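Local structure of Rho GTPase-activating protein 5 (Homo sapiens, 5U4V) at residues A[74-77]-A[78-82]. The protein is a Rho GTPase-activating protein, probably stimulating GTP hydrolysis by Rho-family GTPases, and carries the pseudoGTPase domain pG1 described here. Numbering follows the deposited sequence.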
loop_
_atom_site.group_PDB
_atom_site.type_symbol
_atom_site.label_atom_id
_atom_site.label_comp_id
_atom_site.label_asym_id
_atom_site.label_seq_id
_atom_site.Cartn_x
_atom_site.Cartn_y
_atom_site.Cartn_z
ATOM N N VAL A 74 -0.407 -5.034 0.480
ATOM C CA VAL A 74 0.787 -5.855 0.675
ATOM C C VAL A 74 0.349 -7.318 0.576
ATOM O O VAL A 74 -0.699 -7.706 1.060
ATOM C CB VAL A 74 1.432 -5.616 2.078
ATOM C CG1 VAL A 74 2.817 -6.232 2.217
ATOM C CG2 VAL A 74 1.469 -4.162 2.397
ATOM N N PHE A 75 1.182 -8.113 -0.072
ATOM C CA PHE A 75 0.971 -9.541 -0.246
ATOM C C PHE A 75 2.348 -10.187 -0.414
ATOM O O PHE A 75 3.312 -9.520 -0.866
ATOM C CB PHE A 75 0.082 -9.811 -1.475
ATOM C CG PHE A 75 0.684 -9.362 -2.773
ATOM C CD1 PHE A 75 0.684 -8.012 -3.129
ATOM C CD2 PHE A 75 1.340 -10.290 -3.624
ATOM C CE1 PHE A 75 1.290 -7.618 -4.308
ATOM C CE2 PHE A 75 1.933 -9.863 -4.786
ATOM C CZ PHE A 75 1.892 -8.545 -5.136
ATOM N N ASN A 76 2.443 -11.463 -0.027
ATOM C CA ASN A 76 3.679 -12.214 -0.135
ATOM C C ASN A 76 3.493 -13.647 -0.675
ATOM O O ASN A 76 4.390 -14.492 -0.576
ATOM C CB ASN A 76 4.416 -12.212 1.212
ATOM C CG ASN A 76 3.697 -12.967 2.275
ATOM O OD1 ASN A 76 2.551 -13.369 2.102
ATOM N ND2 ASN A 76 4.373 -13.172 3.403
ATOM N N SER A 77 2.319 -13.929 -1.213
ATOM C CA SER A 77 2.019 -15.269 -1.710
ATOM C C SER A 77 0.763 -15.235 -2.538
ATOM O O SER A 77 0.123 -14.181 -2.688
ATOM C CB SER A 77 1.899 -16.254 -0.549
ATOM O OG SER A 77 0.828 -15.875 0.291
ATOM N N ILE A 78 0.419 -16.388 -3.094
ATOM C CA ILE A 78 -0.796 -16.513 -3.905
ATOM C C ILE A 78 -2.015 -16.207 -3.057
ATOM O O ILE A 78 -2.930 -15.522 -3.507
ATOM C CB ILE A 78 -0.877 -17.901 -4.552
ATOM C CG1 ILE A 78 0.290 -18.068 -5.535
ATOM C CG2 ILE A 78 -2.196 -18.093 -5.287
ATOM C CD1 ILE A 78 0.517 -19.487 -6.032
ATOM N N GLU A 79 -2.018 -16.690 -1.828
ATOM C CA GLU A 79 -3.170 -16.505 -0.971
ATOM C C GLU A 79 -3.370 -15.015 -0.674
ATOM O O GLU A 79 -4.481 -14.491 -0.828
ATOM C CB GLU A 79 -3.058 -17.326 0.325
ATOM C CG GLU A 79 -4.308 -17.188 1.183
ATOM C CD GLU A 79 -4.328 -18.069 2.426
ATOM O OE1 GLU A 79 -3.320 -18.776 2.698
ATOM O OE2 GLU A 79 -5.368 -18.064 3.127
ATOM N N SER A 80 -2.291 -14.349 -0.259
ATOM C CA SER A 80 -2.352 -12.927 0.067
ATOM C C SER A 80 -2.725 -12.073 -1.138
ATOM O O SER A 80 -3.541 -11.135 -1.014
ATOM C CB SER A 80 -1.071 -12.452 0.761
ATOM O OG SER A 80 0.085 -12.997 0.176
ATOM N N LEU A 81 -2.179 -12.419 -2.300
ATOM C CA LEU A 81 -2.555 -11.733 -3.549
ATOM C C LEU A 81 -4.054 -11.794 -3.846
ATOM O O LEU A 81 -4.642 -10.823 -4.281
ATOM C CB LEU A 81 -1.779 -12.277 -4.728
ATOM C CG LEU A 81 -1.987 -11.325 -5.925
ATOM C CD1 LEU A 81 -1.519 -9.888 -5.665
ATOM C CD2 LEU A 81 -1.441 -11.848 -7.233
ATOM N N SER A 82 -4.651 -12.955 -3.595
ATOM C CA SER A 82 -6.083 -13.197 -3.849
ATOM C C SER A 82 -6.982 -12.448 -2.879
ATOM O O SER A 82 -7.960 -11.842 -3.306
ATOM C CB SER A 82 -6.401 -14.700 -3.794
ATOM O OG SER A 82 -6.050 -15.246 -2.537
#
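Ser80 and Leu81 carry the contact of the first helical turn with Phe75, Asn76 and Ser77. Ile78 begins the helix right after the N-cap Ser77, and its CB points away from 74-77. Glu79 adds little to the turn. Its extended chain carries the carboxylate off to a salt bridge of Glu79 OE2 with Lys16 NZ.

Ser80 turns back toward the strand. Its OG sits between the backbone N and the carbonyl carbon (chi1 42°), which brings it under the bend of the chain. There Ser80 OG accepts a hydrogen bond from Asn76 N at 2.8 Å, with an N-H...O angle of 152°. Ser80 OG also pairs with Ser77 OG at 3.0 Å, and either hydroxyl could be the donor. One buried hydroxyl thus ties the end of the strand to the cap residue. Ser80 CB rests on Phe75 CB at 3.6 Å.

Leu81 closes the first helical turn. Leu81 N donates to Ser77 O at 2.9 Å. The side chain of Leu81 runs alongside Phe75. Leu81 CD1 sits over the centre of one face of the Phe75 ring, 3.4 Å from its centroid and 8° off the ring normal, a CH-pi contact. Replacing Phe75 by an alanine would remove the ring face on which Leu81 CD1 sits, and is likely to open a gap between the strand end and the first turn of the helix.

The arrangement is a tight beta-to-alpha junction, in which the two-residue turn Asn76-Ser77 links strand 69-75 of the central sheet to helix 78-96, consistent with the alpha/beta G-domain fold of the P-loop NTPase clan.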